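Local coordinates for 6-phospho-beta-glucosidase (Thermotoga maritima, PDB 1UP7), which hydrolyses cellobiose 6'-phosphate to glucose 6-phosphate and glucose, using NAD and a manganese ion as cofactors, at residues L97-I102 against K400-E405; R245-E250 against L388-G393; E308-K313 against V340-V345; L182-L187 against F202-D207. All coordinates share one frame; numbering follows the deposited sequence.

Contact 1. Residues L97-I102 against K400-E405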
loop_
_atom_site.group_PDB
_atom_site.type_symbol
_atom_site.label_atom_id
_atom_site.label_comp_id
_atom_site.label_asym_id
_atom_site.label_seq_id
_atom_site.Cartn_x
_atom_site.Cartn_y
_atom_site.Cartn_z
ATOM N N LEU A 97 17.384 -31.698 17.485
ATOM C CA LEU A 97 18.774 -32.081 17.240
ATOM C C LEU A 97 18.911 -33.388 16.453
ATOM O O LEU A 97 19.632 -33.441 15.477
ATOM C CB LEU A 97 19.513 -32.158 18.565
ATOM C CG LEU A 97 20.310 -30.943 19.058
ATOM C CD1 LEU A 97 20.006 -29.625 18.375
ATOM C CD2 LEU A 97 20.329 -30.812 20.576
ATOM N N LYS A 98 18.184 -34.432 16.861
ATOM C CA LYS A 98 18.213 -35.714 16.152
ATOM C C LYS A 98 17.823 -35.640 14.671
ATOM O O LYS A 98 18.165 -36.526 13.899
ATOM C CB LYS A 98 17.352 -36.771 16.853
ATOM C CG LYS A 98 15.861 -36.508 16.755
ATOM C CD LYS A 98 15.024 -37.603 17.422
ATOM C CE LYS A 98 15.071 -37.559 18.946
ATOM N NZ LYS A 98 14.533 -36.324 19.513
ATOM N N TYR A 99 17.106 -34.595 14.291
ATOM C CA TYR A 99 16.706 -34.377 12.905
ATOM C C TYR A 99 17.707 -33.581 12.095
ATOM O O TYR A 99 17.464 -33.318 10.923
ATOM C CB TYR A 99 15.348 -33.668 12.854
ATOM C CG TYR A 99 14.260 -34.405 13.566
ATOM C CD1 TYR A 99 13.483 -35.355 12.906
ATOM C CD2 TYR A 99 14.001 -34.164 14.921
ATOM C CE1 TYR A 99 12.446 -36.035 13.581
ATOM C CE2 TYR A 99 12.996 -34.835 15.603
ATOM C CZ TYR A 99 12.219 -35.769 14.929
ATOM O OH TYR A 99 11.214 -36.446 15.605
ATOM N N GLY A 100 18.829 -33.201 12.703
ATOM C CA GLY A 100 19.821 -32.353 12.061
ATOM C C GLY A 100 19.391 -30.893 12.018
ATOM O O GLY A 100 19.788 -30.146 11.148
ATOM N N LEU A 101 18.537 -30.503 12.954
ATOM C CA LEU A 101 17.948 -29.171 12.967
ATOM C C LEU A 101 18.480 -28.394 14.151
ATOM O O LEU A 101 18.777 -28.992 15.197
ATOM C CB LEU A 101 16.435 -29.305 13.103
ATOM C CG LEU A 101 15.520 -29.336 11.855
ATOM C CD1 LEU A 101 16.228 -29.389 10.457
ATOM C CD2 LEU A 101 14.367 -30.358 11.978
ATOM N N ILE A 102 18.577 -27.073 13.996
ATOM C CA ILE A 102 18.925 -26.187 15.087
ATOM C C ILE A 102 17.940 -26.343 16.246
ATOM O O ILE A 102 16.713 -26.301 16.065
ATOM C CB ILE A 102 18.929 -24.723 14.606
ATOM C CG1 ILE A 102 20.106 -24.468 13.642
ATOM C CG2 ILE A 102 18.945 -23.774 15.840
ATOM C CD1 ILE A 102 21.391 -24.652 14.316
ATOM N N LYS A 400 6.615 -34.635 9.881
ATOM C CA LYS A 400 5.584 -35.316 10.645
ATOM C C LYS A 400 6.070 -35.887 11.948
ATOM O O LYS A 400 5.412 -35.692 12.983
ATOM C CB LYS A 400 4.942 -36.429 9.819
ATOM C CG LYS A 400 3.541 -36.112 9.459
ATOM C CD LYS A 400 3.093 -37.046 8.370
ATOM C CE LYS A 400 1.668 -37.480 8.627
ATOM N NZ LYS A 400 1.328 -37.272 10.054
ATOM N N ASP A 401 7.174 -36.625 11.902
ATOM C CA ASP A 401 7.713 -37.211 13.125
ATOM C C ASP A 401 8.110 -36.107 14.102
ATOM O O ASP A 401 7.844 -36.222 15.291
ATOM C CB ASP A 401 8.905 -38.135 12.834
ATOM C CG ASP A 401 8.494 -39.431 12.180
ATOM O OD1 ASP A 401 7.346 -39.857 12.367
ATOM O OD2 ASP A 401 9.258 -40.105 11.463
ATOM N N LEU A 402 8.727 -35.048 13.595
ATOM C CA LEU A 402 9.147 -33.941 14.455
ATOM C C LEU A 402 7.935 -33.322 15.188
ATOM O O LEU A 402 7.964 -33.142 16.433
ATOM C CB LEU A 402 9.920 -32.853 13.664
ATOM C CG LEU A 402 10.253 -31.554 14.396
ATOM C CD1 LEU A 402 11.122 -31.853 15.604
ATOM C CD2 LEU A 402 10.926 -30.516 13.447
ATOM N N LEU A 403 6.883 -33.000 14.419
ATOM C CA LEU A 403 5.666 -32.430 15.013
ATOM C C LEU A 403 5.074 -33.332 16.092
ATOM O O LEU A 403 4.674 -32.855 17.143
ATOM C CB LEU A 403 4.593 -32.063 13.965
ATOM C CG LEU A 403 3.290 -31.386 14.521
ATOM C CD1 LEU A 403 3.494 -30.062 15.293
ATOM C CD2 LEU A 403 2.228 -31.170 13.464
ATOM N N GLU A 404 5.060 -34.635 15.836
ATOM C CA GLU A 404 4.536 -35.611 16.782
ATOM C C GLU A 404 5.316 -35.599 18.068
ATOM O O GLU A 404 4.716 -35.638 19.131
ATOM C CB GLU A 404 4.573 -37.016 16.185
ATOM C CG GLU A 404 3.208 -37.547 15.838
ATOM C CD GLU A 404 3.005 -37.700 14.342
ATOM O OE1 GLU A 404 3.409 -38.784 13.778
ATOM O OE2 GLU A 404 2.428 -36.729 13.753
ATOM N N GLU A 405 6.648 -35.554 17.971
ATOM C CA GLU A 405 7.503 -35.480 19.147
ATOM C C GLU A 405 7.220 -34.218 19.959
ATOM O O GLU A 405 7.085 -34.267 21.193
ATOM C CB GLU A 405 8.960 -35.497 18.744
ATOM C CG GLU A 405 9.636 -36.803 19.086
ATOM C CD GLU A 405 11.128 -36.636 19.272
ATOM O OE1 GLU A 405 11.804 -36.360 18.277
ATOM O OE2 GLU A 405 11.608 -36.785 20.401
#

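Contact 2. Residues R245-E250 against L388-G393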
loop_
_atom_site.group_PDB
_atom_site.type_symbol
_atom_site.label_atom_id
_atom_site.label_comp_id
_atom_site.label_asym_id
_atom_site.label_seq_id
_atom_site.Cartn_x
_atom_site.Cartn_y
_atom_site.Cartn_z
ATOM N N ARG A 245 23.331 -15.822 13.358
ATOM C CA ARG A 245 24.313 -16.895 13.219
ATOM C C ARG A 245 23.627 -18.235 12.949
ATOM O O ARG A 245 24.173 -19.067 12.242
ATOM C CB ARG A 245 25.134 -17.065 14.492
ATOM C CG ARG A 245 26.362 -16.180 14.608
ATOM C CD ARG A 245 27.017 -16.302 16.019
ATOM N NE ARG A 245 25.927 -16.487 16.995
ATOM C CZ ARG A 245 26.049 -16.982 18.220
ATOM N NH1 ARG A 245 27.236 -17.401 18.662
ATOM N NH2 ARG A 245 24.967 -17.071 19.006
ATOM N N TYR A 246 22.442 -18.429 13.524
ATOM C CA TYR A 246 21.703 -19.698 13.385
ATOM C C TYR A 246 21.191 -19.906 11.988
ATOM O O TYR A 246 21.065 -21.044 11.558
ATOM C CB TYR A 246 20.532 -19.820 14.383
ATOM C CG TYR A 246 20.991 -19.813 15.822
ATOM C CD1 TYR A 246 21.596 -20.927 16.391
ATOM C CD2 TYR A 246 20.838 -18.669 16.619
ATOM C CE1 TYR A 246 22.051 -20.913 17.712
ATOM C CE2 TYR A 246 21.285 -18.633 17.937
ATOM C CZ TYR A 246 21.905 -19.755 18.469
ATOM O OH TYR A 246 22.347 -19.718 19.778
ATOM N N TYR A 247 20.919 -18.807 11.297
ATOM C CA TYR A 247 20.514 -18.826 9.907
ATOM C C TYR A 247 21.694 -18.889 8.969
ATOM O O TYR A 247 21.711 -19.770 8.132
ATOM C CB TYR A 247 19.700 -17.590 9.606
ATOM C CG TYR A 247 18.387 -17.566 10.321
ATOM C CD1 TYR A 247 18.303 -17.096 11.633
ATOM C CD2 TYR A 247 17.233 -17.983 9.686
ATOM C CE1 TYR A 247 17.114 -17.055 12.295
ATOM C CE2 TYR A 247 16.002 -17.922 10.332
ATOM C CZ TYR A 247 15.955 -17.464 11.636
ATOM O OH TYR A 247 14.768 -17.392 12.301
ATOM N N LEU A 248 22.691 -18.008 9.143
ATOM C CA LEU A 248 23.746 -17.818 8.158
ATOM C C LEU A 248 24.985 -18.683 8.427
ATOM O O LEU A 248 25.852 -18.862 7.565
ATOM C CB LEU A 248 24.123 -16.344 8.087
ATOM C CG LEU A 248 23.032 -15.490 7.459
ATOM C CD1 LEU A 248 23.258 -14.129 8.011
ATOM C CD2 LEU A 248 23.073 -15.513 5.912
ATOM N N MET A 249 25.048 -19.204 9.654
ATOM C CA MET A 249 26.105 -20.120 10.113
ATOM C C MET A 249 25.501 -21.437 10.659
ATOM O O MET A 249 25.982 -21.989 11.669
ATOM C CB MET A 249 26.974 -19.463 11.197
ATOM C CG MET A 249 27.783 -18.278 10.723
ATOM S SD MET A 249 28.623 -17.412 12.068
ATOM C CE MET A 249 29.625 -18.549 12.576
ATOM N N GLU A 250 24.476 -21.934 9.975
ATOM C CA GLU A 250 23.698 -23.058 10.470
ATOM C C GLU A 250 24.547 -24.290 10.759
ATOM O O GLU A 250 24.468 -24.807 11.880
ATOM C CB GLU A 250 22.558 -23.456 9.538
ATOM C CG GLU A 250 21.592 -24.420 10.176
ATOM C CD GLU A 250 20.451 -24.837 9.251
ATOM O OE1 GLU A 250 20.238 -24.225 8.179
ATOM O OE2 GLU A 250 19.769 -25.812 9.594
ATOM N N LEU A 388 7.033 -26.391 8.276
ATOM C CA LEU A 388 7.729 -26.414 6.976
ATOM C C LEU A 388 8.115 -25.057 6.434
ATOM O O LEU A 388 9.032 -24.977 5.606
ATOM C CB LEU A 388 6.860 -27.078 5.932
ATOM C CG LEU A 388 6.649 -28.580 6.003
ATOM C CD1 LEU A 388 5.610 -28.920 4.965
ATOM C CD2 LEU A 388 7.992 -29.304 5.748
ATOM N N SER A 389 7.418 -24.001 6.852
ATOM C CA SER A 389 7.691 -22.655 6.333
ATOM C C SER A 389 8.923 -21.984 6.958
ATOM O O SER A 389 9.444 -21.013 6.425
ATOM C CB SER A 389 6.467 -21.729 6.511
ATOM O OG SER A 389 6.266 -21.380 7.892
ATOM N N HIS A 390 9.376 -22.472 8.099
ATOM C CA HIS A 390 10.441 -21.781 8.814
ATOM C C HIS A 390 11.767 -22.066 8.112
ATOM O O HIS A 390 12.064 -23.243 7.850
ATOM C CB HIS A 390 10.541 -22.236 10.273
ATOM C CG HIS A 390 11.421 -21.351 11.092
ATOM N ND1 HIS A 390 12.785 -21.265 10.886
ATOM C CD2 HIS A 390 11.126 -20.457 12.069
ATOM C CE1 HIS A 390 13.289 -20.356 11.703
ATOM N NE2 HIS A 390 12.306 -19.868 12.447
ATOM N N PRO A 391 12.572 -21.029 7.831
ATOM C CA PRO A 391 13.867 -21.248 7.167
ATOM C C PRO A 391 14.701 -22.315 7.855
ATOM O O PRO A 391 15.534 -22.911 7.208
ATOM C CB PRO A 391 14.564 -19.877 7.260
ATOM C CG PRO A 391 13.408 -18.859 7.314
ATOM C CD PRO A 391 12.305 -19.583 8.086
ATOM N N LEU A 392 14.482 -22.548 9.152
ATOM C CA LEU A 392 15.272 -23.516 9.922
ATOM C C LEU A 392 14.446 -24.738 10.324
ATOM O O LEU A 392 14.893 -25.558 11.141
ATOM C CB LEU A 392 15.887 -22.871 11.169
ATOM C CG LEU A 392 16.906 -21.725 10.953
ATOM C CD1 LEU A 392 17.131 -20.955 12.266
ATOM C CD2 LEU A 392 18.222 -22.260 10.438
ATOM N N GLY A 393 13.253 -24.869 9.727
ATOM C CA GLY A 393 12.404 -26.023 9.948
ATOM C C GLY A 393 12.810 -27.297 9.216
ATOM O O GLY A 393 13.810 -27.337 8.518
HETATM O O HOH W 1 17.685 -26.046 11.534
#

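Contact 3. Residues E308-K313 against V340-V345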
loop_
_atom_site.group_PDB
_atom_site.type_symbol
_atom_site.label_atom_id
_atom_site.label_comp_id
_atom_site.label_asym_id
_atom_site.label_seq_id
_atom_site.Cartn_x
_atom_site.Cartn_y
_atom_site.Cartn_z
ATOM N N GLU A 308 5.521 6.885 31.640
ATOM C CA GLU A 308 4.906 7.679 32.717
ATOM C C GLU A 308 5.076 9.189 32.612
ATOM O O GLU A 308 4.220 9.900 33.074
ATOM C CB GLU A 308 5.415 7.220 34.093
ATOM C CG GLU A 308 4.728 5.974 34.586
ATOM C CD GLU A 308 3.268 6.241 34.862
ATOM O OE1 GLU A 308 2.998 6.973 35.843
ATOM O OE2 GLU A 308 2.398 5.754 34.088
ATOM N N THR A 309 6.172 9.675 32.039
ATOM C CA THR A 309 6.359 11.124 31.888
ATOM C C THR A 309 5.866 11.605 30.524
ATOM O O THR A 309 5.479 10.812 29.655
ATOM C CB THR A 309 7.840 11.516 31.995
ATOM O OG1 THR A 309 8.545 10.897 30.903
ATOM C CG2 THR A 309 8.470 10.986 33.283
ATOM N N ASP A 310 5.954 12.911 30.338
ATOM C CA ASP A 310 5.556 13.538 29.115
ATOM C C ASP A 310 6.749 14.110 28.360
ATOM O O ASP A 310 6.582 14.975 27.511
ATOM C CB ASP A 310 4.467 14.585 29.447
ATOM C CG ASP A 310 3.676 15.004 28.227
ATOM O OD1 ASP A 310 3.151 14.127 27.511
ATOM O OD2 ASP A 310 3.583 16.188 27.892
ATOM N N GLU A 311 7.944 13.580 28.651
ATOM C CA GLU A 311 9.202 14.026 28.046
ATOM C C GLU A 311 9.283 13.683 26.556
ATOM O O GLU A 311 9.570 14.555 25.735
ATOM C CB GLU A 311 10.335 13.319 28.745
ATOM C CG GLU A 311 10.945 14.055 29.911
ATOM C CD GLU A 311 12.443 13.841 29.903
ATOM O OE1 GLU A 311 12.870 12.667 30.107
ATOM O OE2 GLU A 311 13.190 14.834 29.643
ATOM N N GLY A 312 9.045 12.407 26.237
ATOM C CA GLY A 312 9.279 11.849 24.912
ATOM C C GLY A 312 10.704 11.335 24.771
ATOM O O GLY A 312 11.642 12.121 24.733
ATOM N N LYS A 313 10.861 10.012 24.727
ATOM C CA LYS A 313 12.173 9.379 24.660
ATOM C C LYS A 313 12.116 8.234 23.673
ATOM O O LYS A 313 11.029 7.729 23.399
ATOM C CB LYS A 313 12.609 8.904 26.041
ATOM C CG LYS A 313 12.683 10.038 27.094
ATOM C CD LYS A 313 14.088 10.554 27.292
ATOM C CE LYS A 313 14.219 12.036 26.914
ATOM N NZ LYS A 313 14.677 12.920 28.051
ATOM N N VAL A 340 8.405 7.425 22.768
ATOM C CA VAL A 340 7.586 6.901 23.846
ATOM C C VAL A 340 7.235 8.069 24.778
ATOM O O VAL A 340 8.120 8.763 25.307
ATOM C CB VAL A 340 8.305 5.741 24.598
ATOM C CG1 VAL A 340 7.529 5.320 25.835
ATOM C CG2 VAL A 340 8.514 4.538 23.684
ATOM N N ARG A 341 5.940 8.315 24.942
ATOM C CA ARG A 341 5.516 9.486 25.699
ATOM C C ARG A 341 4.124 9.297 26.253
ATOM O O ARG A 341 3.197 8.985 25.518
ATOM C CB ARG A 341 5.562 10.702 24.790
ATOM C CG ARG A 341 5.023 11.969 25.336
ATOM C CD ARG A 341 5.324 13.125 24.387
ATOM N NE ARG A 341 4.775 14.368 24.917
ATOM C CZ ARG A 341 5.019 15.579 24.442
ATOM N NH1 ARG A 341 5.839 15.753 23.409
ATOM N NH2 ARG A 341 4.443 16.621 25.032
ATOM N N SER A 342 3.983 9.495 27.556
ATOM C CA SER A 342 2.675 9.557 28.219
ATOM C C SER A 342 1.725 8.421 27.851
ATOM O O SER A 342 0.606 8.644 27.402
ATOM C CB SER A 342 1.988 10.880 27.950
ATOM O OG SER A 342 2.618 11.897 28.701
ATOM N N GLY A 343 2.166 7.195 28.045
ATOM C CA GLY A 343 1.328 6.053 27.771
ATOM C C GLY A 343 1.258 5.628 26.311
ATOM O O GLY A 343 0.607 4.629 26.002
ATOM N N ARG A 344 1.897 6.366 25.401
ATOM C CA ARG A 344 1.812 5.994 23.972
ATOM C C ARG A 344 3.171 5.750 23.328
ATOM O O ARG A 344 4.201 6.256 23.780
ATOM C CB ARG A 344 0.958 6.984 23.154
ATOM C CG ARG A 344 -0.249 7.634 23.875
ATOM C CD ARG A 344 -0.779 8.897 23.105
ATOM N NE ARG A 344 -0.660 10.197 23.814
ATOM C CZ ARG A 344 0.373 11.048 23.717
ATOM N NH1 ARG A 344 1.442 10.749 22.974
ATOM N NH2 ARG A 344 0.348 12.187 24.406
ATOM N N VAL A 345 3.144 4.948 22.278
ATOM C CA VAL A 345 4.322 4.489 21.590
ATOM C C VAL A 345 4.103 4.965 20.168
ATOM O O VAL A 345 3.142 4.566 19.546
ATOM C CB VAL A 345 4.419 2.922 21.677
ATOM C CG1 VAL A 345 5.432 2.338 20.699
ATOM C CG2 VAL A 345 4.815 2.511 23.069
HETATM O O HOH W 2 8.680 10.170 28.108
#

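Contact 4. Residues L182-L187 against F202-D207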
loop_
_atom_site.group_PDB
_atom_site.type_symbol
_atom_site.label_atom_id
_atom_site.label_comp_id
_atom_site.label_asym_id
_atom_site.label_seq_id
_atom_site.Cartn_x
_atom_site.Cartn_y
_atom_site.Cartn_z
ATOM N N LEU A 182 23.429 6.784 26.881
ATOM C CA LEU A 182 22.563 5.907 26.128
ATOM C C LEU A 182 21.690 6.710 25.166
ATOM O O LEU A 182 21.586 6.392 23.987
ATOM C CB LEU A 182 21.673 5.083 27.074
ATOM C CG LEU A 182 22.284 4.093 28.098
ATOM C CD1 LEU A 182 21.125 3.395 28.794
ATOM C CD2 LEU A 182 23.221 3.046 27.492
ATOM N N GLU A 183 21.073 7.763 25.670
ATOM C CA GLU A 183 20.147 8.553 24.875
ATOM C C GLU A 183 20.834 9.370 23.768
ATOM O O GLU A 183 20.154 9.871 22.876
ATOM C CB GLU A 183 19.286 9.447 25.769
ATOM C CG GLU A 183 20.085 10.392 26.656
ATOM C CD GLU A 183 19.243 11.528 27.208
ATOM O OE1 GLU A 183 18.099 11.267 27.658
ATOM O OE2 GLU A 183 19.723 12.684 27.194
ATOM N N ASP A 184 22.159 9.479 23.812
ATOM C CA ASP A 184 22.918 10.104 22.733
ATOM C C ASP A 184 23.017 9.217 21.501
ATOM O O ASP A 184 23.373 9.699 20.425
ATOM C CB ASP A 184 24.329 10.472 23.200
ATOM C CG ASP A 184 24.336 11.439 24.378
ATOM O OD1 ASP A 184 23.402 12.266 24.506
ATOM O OD2 ASP A 184 25.271 11.470 25.220
ATOM N N VAL A 185 22.705 7.935 21.669
ATOM C CA VAL A 185 22.831 6.966 20.597
ATOM C C VAL A 185 21.506 6.793 19.887
ATOM O O VAL A 185 20.516 6.441 20.500
ATOM C CB VAL A 185 23.258 5.566 21.103
ATOM C CG1 VAL A 185 23.447 4.645 19.893
ATOM C CG2 VAL A 185 24.535 5.658 21.967
ATOM N N PHE A 186 21.504 6.992 18.577
ATOM C CA PHE A 186 20.277 6.854 17.805
ATOM C C PHE A 186 20.559 5.972 16.581
ATOM O O PHE A 186 21.548 6.151 15.888
ATOM C CB PHE A 186 19.773 8.277 17.464
ATOM C CG PHE A 186 18.493 8.311 16.680
ATOM C CD1 PHE A 186 18.516 8.257 15.286
ATOM C CD2 PHE A 186 17.266 8.430 17.331
ATOM C CE1 PHE A 186 17.322 8.283 14.544
ATOM C CE2 PHE A 186 16.070 8.456 16.599
ATOM C CZ PHE A 186 16.102 8.392 15.196
ATOM N N LEU A 187 19.687 5.013 16.343
ATOM C CA LEU A 187 19.917 3.951 15.373
ATOM C C LEU A 187 18.874 3.915 14.258
ATOM O O LEU A 187 17.691 4.172 14.495
ATOM C CB LEU A 187 19.856 2.601 16.099
ATOM C CG LEU A 187 21.073 1.993 16.824
ATOM C CD1 LEU A 187 22.238 2.913 17.095
ATOM C CD2 LEU A 187 20.624 1.327 18.082
ATOM N N PHE A 202 24.139 6.724 14.902
ATOM C CA PHE A 202 24.382 8.122 15.194
ATOM C C PHE A 202 24.696 8.287 16.684
ATOM O O PHE A 202 23.986 7.739 17.536
ATOM C CB PHE A 202 23.148 8.988 14.868
ATOM C CG PHE A 202 22.754 9.015 13.406
ATOM C CD1 PHE A 202 21.867 8.059 12.886
ATOM C CD2 PHE A 202 23.221 10.022 12.567
ATOM C CE1 PHE A 202 21.494 8.109 11.535
ATOM C CE2 PHE A 202 22.849 10.068 11.214
ATOM C CZ PHE A 202 21.986 9.113 10.702
ATOM N N VAL A 203 25.744 9.045 16.992
ATOM C CA VAL A 203 26.074 9.388 18.370
ATOM C C VAL A 203 26.146 10.907 18.471
ATOM O O VAL A 203 26.941 11.562 17.778
ATOM C CB VAL A 203 27.407 8.768 18.826
ATOM C CG1 VAL A 203 27.864 9.392 20.173
ATOM C CG2 VAL A 203 27.264 7.256 18.923
ATOM N N LYS A 204 25.312 11.471 19.341
ATOM C CA LYS A 204 25.164 12.932 19.419
ATOM C C LYS A 204 24.960 13.607 18.035
ATOM O O LYS A 204 25.492 14.694 17.772
ATOM C CB LYS A 204 26.345 13.582 20.167
ATOM C CG LYS A 204 26.335 13.347 21.676
ATOM C CD LYS A 204 27.621 13.865 22.317
ATOM C CE LYS A 204 27.770 13.306 23.732
ATOM N NZ LYS A 204 29.021 13.773 24.415
ATOM N N GLY A 205 24.200 12.940 17.159
ATOM C CA GLY A 205 23.933 13.448 15.831
ATOM C C GLY A 205 24.957 13.141 14.767
ATOM O O GLY A 205 24.632 13.273 13.598
ATOM N N GLU A 206 26.182 12.770 15.138
ATOM C CA GLU A 206 27.163 12.387 14.125
ATOM C C GLU A 206 26.919 10.942 13.651
ATOM O O GLU A 206 26.721 10.042 14.463
ATOM C CB GLU A 206 28.614 12.580 14.602
ATOM C CG GLU A 206 29.612 12.129 13.530
ATOM C CD GLU A 206 31.083 12.120 13.965
ATOM O OE1 GLU A 206 31.405 12.652 15.059
ATOM O OE2 GLU A 206 31.916 11.567 13.192
ATOM N N ASP A 207 26.936 10.762 12.330
ATOM C CA ASP A 207 26.974 9.458 11.691
ATOM C C ASP A 207 28.349 8.799 11.912
ATOM O O ASP A 207 29.362 9.217 11.342
ATOM C CB ASP A 207 26.645 9.609 10.199
ATOM C CG ASP A 207 26.407 8.274 9.505
ATOM O OD1 ASP A 207 26.836 7.217 10.021
ATOM O OD2 ASP A 207 25.812 8.183 8.411
HETATM O O HOH W 3 22.670 10.726 17.832
#

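Contact 1. Residues L97-I102 against K400-E405
Glu405 OE1 is gripped by two donors from the 97-102 loop. Tyr99 OH gives it the shorter bond, 2.7 Å to Glu405 OE1 on the anti lone pair, while Lys98 NZ comes in on the syn side at 3.0 Å from Glu405 OE1. The same ammonium reaches the other oxygen, Lys98 NZ to Glu405 OE2 at 3.1 Å, so the salt bridge is forked, the two side chains reaching toward each other tip to tip. The lysine chain gets there by bending at chi3 and chi4 (73° and 62°). An alanine in place of Glu405 would probably leave the Tyr99 hydroxyl and the Lys98 ammonium without their shared acceptor and the phenol less firmly fixed. Next to these polar groups Leu402 lies against Tyr99: its CB sits over one ring face in a CH-pi contact, 4.0 Å from the Tyr99 ring centroid, and Leu402 CD1 touches Tyr99 CE2 at 3.5 Å. Leu402 CD2 meets Leu101 CD2 at 3.7 Å. The loop, in the Rossmann-clan part of the chain between helices 85-94 and 109-131, is tied here to helix 396-409 near the C terminus, whose Leu402 also packs on Val109 and Leu403 on helix 380-389.

Contact 2. Residues R245-E250 against L388-G393
Tyr247, on the short helix just after the catalytic tyrosine, and Leu392, in the turn after helix 380-389, carry the apolar part of this contact. Leu392 CD1 stands over the middle of one Tyr247 ring face in a CH-pi contact, 3.7 Å from the Tyr247 ring centroid and 9° off the normal. At the ring edge, in its plane, Pro391 CB approaches Tyr247 CE2 at 3.9 Å. Leu392 CD2, the other branch, lies 3.3 Å from Tyr246 O and against the Glu250 carboxylate. Between the aromatic groups, the Tyr247 and His390 rings meet rim to rim with planes at 24°, Tyr247 OH being 3.4 Å from His390 CE1. An alanine at Tyr247 would probably open a gap over Leu392 CD1 and beside Pro391. Among the polar links, one water donates to both Glu250 OE2 and Leu392 O and so bridges the segments. Leu392 N gives His390 ND1 a bond of 2.7 Å in the imidazole plane, which probably holds the rotation of that ring inside the His390-Gly393 type I turn. Tyr246 packs close to Tyr243, the catalytic proton acceptor. Mainly apolar and aromatic, with a water as one polar bridge, the contact probably depends more on the fit of Leu392 to the Tyr247 face than on charge.

Contact 3. Residues E308-K313 against V340-V345
The Arg341 guanidinium has Asp310 O over one face, 3.1 Å above its plane and toward the rim, and Asp310 OD1 at its edge, in plane. The grip is side-on: Arg341 NE bonds to Asp310 OD1 at 3.1 Å in a nearly straight N-H...O (171°), and Arg341 NH2 reaches Asp310 OD2 at 3.0 Å. The carboxylate and guanidinium planes are 73° apart, and both nitrogens meet the carboxylate from above its plane. Asp310 OD1 also accepts from Ser342 OG at 2.6 Å, and the serine and Arg341 NE arrive from opposite faces of the carboxylate plane. Arg341 reaches this far because its chain is extended from CG to NE; its NH2 has a second acceptor in Glu183 O of the third subunit. Next to this cluster Ser342 N bonds to Thr309 O at 2.9 Å. One water joins Thr309 OG1, Gly312 N and Val340 O. Beyond it, Lys313 and Val340 form an antiparallel hydrogen-bonded pair, with Val340 N to Lys313 O at 2.7 Å. The whole is an antiparallel strand pairing running into a type I' hairpin turn, Arg341-Arg344, where strand 333-341 joins 344-347; the loop after helix 296-308 is fastened to the start of that turn through Asp310 and Thr309 O.

Contact 4. Residues L182-L187 against F202-D207
Two neighbouring strands of an antiparallel hairpin, 185-190 and 195-203, meet here at their open end, and the second strand then enters a type I' turn, Val203-Glu206, toward strand 206-207. Phe186 and Phe202 are a hydrogen-bonded pair: Phe186 N to Phe202 O and Phe202 N to Phe186 O are both 2.8 Å. Val185 and Val203 form the neighbouring non-hydrogen-bonded pair, their side chains facing helix 166-177. The phenylalanines leave on the other side and lie side by side, pointing the same way, with Phe186 CD1 4.1 Å from Phe202 CD1. The Phe202 ring also has Phe186 O at its edge, in plane. Arg344 of the third subunit makes a cation-pi contact with Phe202 and packs on Phe186. At the turn, Lys204 N bonds to Asp184 O at 2.8 Å, and a water links Asp184 O and Gly205 N. The Lys204 chain is extended beyond CG and runs alongside Asp184, Lys204 CE lying 3.4 Å from Asp184 OD2, which is itself bonded to Arg181 N. With Lys204 NZ still 4.5 Å from Asp184 OD2, the charges probably attract only at a distance; the backbone hydrogen bonds probably do most of the joining, with the Phe and Val pairs adding apolar contact on either face.

From the N terminus, the 97-102 loop comes first, but contact 1 closes only at helix 396-409, tying the loop before helix 109-131 to the C-terminal helix and enclosing the other three. Contact 4 is the first to close, over a short span, where strands 185-190 and 195-203 pair. Contact 2 opens after it, at 245-250, and ends at 388-393, with contact 3 lying within that span. Contacts 1 and 2 touch, through Leu101 with Leu392 and Gly393 and through Ile102 with Glu250 and Tyr246. Contacts 3 and 4, across the chain's centre from contact 1, belong to two antiparallel sheets, approach through the long, weak Lys313-Glu183 ion pair and both face the third subunit.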